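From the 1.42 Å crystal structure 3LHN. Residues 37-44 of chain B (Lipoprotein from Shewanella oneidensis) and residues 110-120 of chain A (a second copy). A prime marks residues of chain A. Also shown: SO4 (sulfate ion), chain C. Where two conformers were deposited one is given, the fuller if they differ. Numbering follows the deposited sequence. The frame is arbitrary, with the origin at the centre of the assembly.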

ATOM      1  N   LEU B  37      -1.319  14.789  -6.721  1.00  9.51           N
ATOM      2  CA  LEU B  37      -1.758  14.516  -5.379  1.00 10.01           C
ATOM      3  C   LEU B  37      -0.552  14.182  -4.492  1.00  9.38           C
ATOM      4  O   LEU B  37       0.494  13.707  -4.978  1.00  9.75           O
ATOM      5  CB  LEU B  37      -2.672  13.287  -5.346  1.00 11.19           C
ATOM      6  CG  LEU B  37      -4.005  13.370  -6.107  1.00 13.35           C
ATOM      7  CD1 LEU B  37      -4.651  11.958  -6.183  1.00 14.75           C
ATOM      8  CD2 LEU B  37      -4.908  14.333  -5.409  1.00 14.25           C
ATOM      9  N   PRO B  38      -0.647  14.408  -3.182  1.00  9.56           N
ATOM     10  CA  PRO B  38       0.446  13.989  -2.299  1.00  9.91           C
ATOM     11  C   PRO B  38       0.649  12.491  -2.325  1.00  9.50           C
ATOM     12  O   PRO B  38      -0.300  11.728  -2.386  1.00 10.13           O
ATOM     13  CB  PRO B  38      -0.023  14.446  -0.914  1.00  9.13           C
ATOM     14  CG  PRO B  38      -0.920  15.610  -1.205  1.00 10.26           C
ATOM     15  CD  PRO B  38      -1.673  15.160  -2.463  1.00 10.53           C
ATOM     16  N   CYS B  39       1.898  12.073  -2.233  1.00  9.66           N
ATOM     17  CA  CYS B  39       2.295  10.699  -2.280  1.00  9.44           C
ATOM     18  C   CYS B  39       2.942  10.332  -0.944  1.00 10.15           C
ATOM     19  O   CYS B  39       3.828  11.056  -0.452  1.00  9.41           O
ATOM     20  CB  CYS B  39       3.292  10.532  -3.420  1.00  9.87           C
ATOM     21  SG  CYS B  39       3.813   8.882  -3.784  1.00 11.70           S
ATOM     22  N   ALA B  40       2.564   9.183  -0.384  1.00  9.84           N
ATOM     23  CA  ALA B  40       3.138   8.777   0.903  1.00 10.06           C
ATOM     24  C   ALA B  40       4.645   8.642   0.838  1.00 10.30           C
ATOM     25  O   ALA B  40       5.332   8.963   1.797  1.00  9.47           O
ATOM     26  CB  ALA B  40       2.463   7.479   1.452  1.00 10.87           C
ATOM     27  N   SER B  41       5.181   8.139  -0.272  1.00 11.88           N
ATOM     28  CA  SER B  41       6.630   7.914  -0.335  1.00 12.46           C
ATOM     29  C   SER B  41       7.169   8.221  -1.688  1.00 10.44           C
ATOM     30  O   SER B  41       8.003   7.455  -2.227  1.00 10.96           O
ATOM     31  CB  SER B  41       7.002   6.498   0.072  1.00 15.57           C
ATOM     32  OG  SER B  41       6.300   5.600  -0.726  1.00 18.29           O
ATOM     33  N   CYS B  42       6.752   9.348  -2.243  1.00 10.07           N
ATOM     34  CA  CYS B  42       7.307   9.788  -3.532  1.00 10.43           C
ATOM     35  C   CYS B  42       6.986  11.267  -3.734  1.00 10.38           C
ATOM     36  O   CYS B  42       6.280  11.841  -2.904  1.00 10.58           O
ATOM     37  CB  CYS B  42       6.823   8.903  -4.707  1.00 11.04           C
ATOM     38  SG  CYS B  42       5.181   9.207  -5.377  1.00 11.12           S
ATOM     39  N   GLU B  43       7.517  11.864  -4.798  1.00 10.45           N
ATOM     40  CA  GLU B  43       7.316  13.268  -5.065  1.00 10.82           C
ATOM     41  C   GLU B  43       5.853  13.687  -5.143  1.00  9.95           C
ATOM     42  O   GLU B  43       5.464  14.741  -4.664  1.00 10.26           O
ATOM     43  CB  GLU B  43       7.998  13.625  -6.389  1.00 12.68           C
ATOM     44  CG  GLU B  43       7.650  14.986  -6.899  1.00 15.77           C
ATOM     45  CD  GLU B  43       8.385  15.306  -8.178  1.00 20.29           C
ATOM     46  OE1 GLU B  43       9.318  14.547  -8.510  1.00 24.28           O
ATOM     47  OE2 GLU B  43       8.022  16.302  -8.794  1.00 22.34           O
ATOM     48  N   GLY B  44       5.042  12.862  -5.771  1.00  9.32           N
ATOM     49  CA  GLY B  44       3.660  13.191  -5.981  1.00  9.44           C
ATOM     50  C   GLY B  44       3.037  12.175  -6.915  1.00  8.58           C
ATOM     51  O   GLY B  44       3.736  11.370  -7.526  1.00 10.80           O
TER
HETATM   52  S   SO4 C   1      19.274  10.690  -5.045  1.00 56.47           S
HETATM   53  O1  SO4 C   1      19.927  12.006  -5.166  1.00 55.99           O
HETATM   54  O2  SO4 C   1      18.762  10.511  -3.685  1.00 55.11           O
HETATM   55  O3  SO4 C   1      20.265   9.625  -5.279  1.00 56.82           O
HETATM   56  O4  SO4 C   1      18.212  10.572  -6.075  1.00 56.30           O
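Chain A (110-120) RITGGLAEHYI

How does the chain A stretch lie on chain B? Chain B meets chain A as loop, while chain A contributes loop, turn and a short 3-10 segment: residues 110 to 120 begin as extended loop, fold through a type I turn from Gly113′ to Ala116′, and continue into a short 3-10 segment that runs through Tyr119′. The turn is closed by a hydrogen bond from Ala116′ N to Gly113′ O (3.2 Å), and the 3-10 segment is held by His118′ N to Leu115′ O at 2.9 Å. The chain doubles back, and Ile111′, Leu115′ and Tyr119′ all direct their CA-to-CB bonds toward chain B. On the other side, the loop of chain B is cinched by the disulfide between Cys39 SG and Cys42 SG (2.1 Å). The backbones come nearest at Glu43 and Ile111′, whose CA atoms are 5.3 Å apart, and together the stretches bury 378 Å².

What does Glu43, which has the most surface covered, rest against? Its side chain is extended, with chi1 and chi2 both t, and reaches along the early part of the chain A stretch. Glu43 OE1 comes to 3.2 Å from Thr112′ OG1, and Glu43 OE2 lies 4.1 Å from Gly113′ CA. Water 2 joins the same region, donating to Glu43 OE2 at 3.0 Å and lying 3.2 Å from Thr112′ OG1. Gly113′ suits this spot in two ways: an ideal CB there would fall 2.8 Å from Glu43 CG, and its backbone angles would also jam a CB against the preceding carbonyl oxygen.

Where does the tyrosine fit? Tyr119′ carries its hydroxyl into the backbone of the disulfide loop, where Tyr119′ OH donates a short hydrogen bond to Cys39 O at 2.6 Å. The carbonyl Cys42 O is also near, 3.1 Å from Tyr119′ OH, while Ala40 O approaches the ring edge, 3.5 Å from Tyr119′ CE1. Water 3 extends the polar network: it donates to Tyr119′ OH (2.8 Å) and to Glu43 O (2.9 Å), and accepts from Cys39 N (3.0 Å). The tyrosine is thus tied to the loop both directly and through solvent.

What packs around these polar contacts? Ile111′ lies over the backbone from Ser41 to Glu43, with its CG2 atom 3.6 Å from Cys42 C and 3.5 Å from Glu43 N, and its CD1 atom 3.8 Å from Ser41 C. This is a fit of side chain to main chain, and it accompanies a cost, since Cys42 N is buried by the contact without a partner. Leu115′ makes a looser apolar contact, its CD1 atom 4.2 Å from Pro38 CB. Its backbone is linked to chain B by water 1, which accepts from Leu115′ N at 2.9 Å and donates to Glu43 O at 2.9 Å and to Thr112′ O at 2.8 Å.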

ATOM      1  N   ARG A 110      16.189  10.406  -2.852  0.50 11.57           N
ATOM      2  CA  ARG A 110      15.638  11.561  -2.162  0.50 11.74           C
ATOM      3  C   ARG A 110      14.458  12.125  -2.959  0.50 11.48           C
ATOM      4  O   ARG A 110      14.562  12.352  -4.158  0.50 11.90           O
ATOM      5  CB  ARG A 110      16.711  12.649  -1.967  0.50 12.38           C
ATOM      6  CG  ARG A 110      17.693  12.363  -0.870  0.50 12.59           C
ATOM      7  N   ILE A 111      13.372  12.401  -2.248  1.00 10.53           N
ATOM      8  CA  ILE A 111      12.114  12.862  -2.834  1.00 10.62           C
ATOM      9  C   ILE A 111      12.235  14.358  -3.155  1.00 11.44           C
ATOM     10  O   ILE A 111      12.585  15.155  -2.271  1.00 13.63           O
ATOM     11  CB  ILE A 111      10.950  12.554  -1.872  1.00 10.47           C
ATOM     12  CG1 ILE A 111      10.794  11.025  -1.721  1.00 11.78           C
ATOM     13  CG2 ILE A 111       9.681  13.257  -2.379  1.00 10.65           C
ATOM     14  CD1 ILE A 111       9.908  10.574  -0.559  1.00 11.92           C
ATOM     15  N   THR A 112      11.950  14.727  -4.398  1.00 12.46           N
ATOM     16  CA  THR A 112      12.096  16.097  -4.869  1.00 14.37           C
ATOM     17  C   THR A 112      10.717  16.702  -4.980  1.00 13.10           C
ATOM     18  O   THR A 112       9.739  16.075  -4.596  1.00 11.82           O
ATOM     19  CB  THR A 112      12.876  16.129  -6.205  1.00 15.67           C
ATOM     20  OG1 THR A 112      12.121  15.482  -7.225  1.00 18.74           O
ATOM     21  CG2 THR A 112      14.255  15.439  -6.030  1.00 17.52           C
ATOM     22  N   GLY A 113      10.613  17.921  -5.511  1.00 14.19           N
ATOM     23  CA  GLY A 113       9.345  18.577  -5.682  1.00 14.57           C
ATOM     24  C   GLY A 113       8.864  19.440  -4.515  1.00 14.08           C
ATOM     25  O   GLY A 113       9.584  19.658  -3.532  1.00 13.75           O
ATOM     26  N   GLY A 114       7.614  19.881  -4.663  1.00 16.41           N
ATOM     27  CA  GLY A 114       6.970  20.815  -3.740  1.00 17.49           C
ATOM     28  C   GLY A 114       6.935  20.423  -2.279  1.00 17.15           C
ATOM     29  O   GLY A 114       7.031  21.285  -1.411  1.00 19.13           O
ATOM     30  N   LEU A 115       6.847  19.124  -1.995  1.00 14.44           N
ATOM     31  CA  LEU A 115       6.724  18.688  -0.616  1.00 12.21           C
ATOM     32  C   LEU A 115       7.994  18.056  -0.067  1.00 11.82           C
ATOM     33  O   LEU A 115       7.933  17.403   0.957  1.00 11.62           O
ATOM     34  CB  LEU A 115       5.547  17.693  -0.517  1.00 11.69           C
ATOM     35  CG  LEU A 115       4.171  18.269  -0.870  1.00 12.88           C
ATOM     36  CD1 LEU A 115       3.102  17.217  -0.697  1.00 11.59           C
ATOM     37  CD2 LEU A 115       3.787  19.521  -0.051  1.00 14.23           C
ATOM     38  N   ALA A 116       9.140  18.285  -0.730  1.00 11.23           N
ATOM     39  CA  ALA A 116      10.381  17.620  -0.368  1.00 10.89           C
ATOM     40  C   ALA A 116      10.745  17.688   1.116  1.00 11.00           C
ATOM     41  O   ALA A 116      11.197  16.719   1.725  1.00 11.31           O
ATOM     42  CB  ALA A 116      11.543  18.233  -1.197  1.00 11.74           C
ATOM     43  N   GLU A 117      10.576  18.856   1.720  1.00 11.58           N
ATOM     44  CA  GLU A 117      10.992  19.010   3.100  1.00 13.56           C
ATOM     45  C   GLU A 117      10.046  18.343   4.103  1.00 12.95           C
ATOM     46  O   GLU A 117      10.399  18.118   5.269  1.00 12.60           O
ATOM     47  CB  GLU A 117      11.115  20.495   3.428  1.00 15.66           C
ATOM     48  CG  GLU A 117      12.109  21.284   2.542  1.00 17.82           C
ATOM     49  N   HIS A 118       8.854  17.979   3.636  1.00 11.26           N
ATOM     50  CA  HIS A 118       7.904  17.292   4.469  1.00 11.33           C
ATOM     51  C   HIS A 118       8.264  15.827   4.818  1.00 10.99           C
ATOM     52  O   HIS A 118       7.580  15.200   5.632  1.00 10.23           O
ATOM     53  CB  HIS A 118       6.520  17.305   3.782  1.00 11.08           C
ATOM     54  CG  HIS A 118       5.892  18.660   3.676  1.00 11.98           C
ATOM     55  ND1 HIS A 118       4.689  18.979   4.276  1.00 13.02           N
ATOM     56  CD2 HIS A 118       6.289  19.768   3.015  1.00 14.21           C
ATOM     57  CE1 HIS A 118       4.372  20.221   3.965  1.00 13.66           C
ATOM     58  NE2 HIS A 118       5.328  20.724   3.213  1.00 13.68           N
ATOM     59  N   TYR A 119       9.341  15.312   4.225  1.00  9.57           N
ATOM     60  CA  TYR A 119       9.771  13.931   4.418  1.00  9.49           C
ATOM     61  C   TYR A 119      10.886  13.811   5.488  1.00  9.11           C
ATOM     62  O   TYR A 119      11.384  12.731   5.748  1.00 10.80           O
ATOM     63  CB  TYR A 119      10.166  13.352   3.033  1.00  9.59           C
ATOM     64  CG  TYR A 119       8.967  13.239   2.158  1.00 10.20           C
ATOM     65  CD1 TYR A 119       8.087  12.174   2.248  1.00 10.10           C
ATOM     66  CD2 TYR A 119       8.653  14.242   1.261  1.00 10.40           C
ATOM     67  CE1 TYR A 119       6.958  12.094   1.468  1.00  8.68           C
ATOM     68  CE2 TYR A 119       7.509  14.187   0.500  1.00  9.88           C
ATOM     69  CZ  TYR A 119       6.663  13.109   0.603  1.00  9.09           C
ATOM     70  OH  TYR A 119       5.510  13.080  -0.170  1.00  9.25           O
ATOM     71  N   ILE A 120      11.186  14.917   6.146  1.00  9.08           N
ATOM     72  CA  ILE A 120      12.220  14.958   7.203  1.00  9.26           C
ATOM     73  C   ILE A 120      11.606  14.629   8.554  1.00  9.53           C
ATOM     74  O   ILE A 120      10.599  15.236   8.968  1.00 10.50           O
ATOM     75  CB  ILE A 120      12.853  16.331   7.304  1.00 10.03           C
ATOM     76  CG1 ILE A 120      13.569  16.675   6.005  1.00 12.28           C
ATOM     77  CG2 ILE A 120      13.868  16.343   8.484  1.00 11.95           C
ATOM     78  CD1 ILE A 120      13.971  18.121   5.887  1.00 14.95           C
TER
HETATM   79  O   HOH W   1       7.231  16.629  -3.401  1.00  9.99           O
HETATM   80  O   HOH W   2      10.756  17.604  -9.144  1.00 33.15           O
HETATM   81  O   HOH W   3       3.965  14.198  -2.241  1.00  8.86           O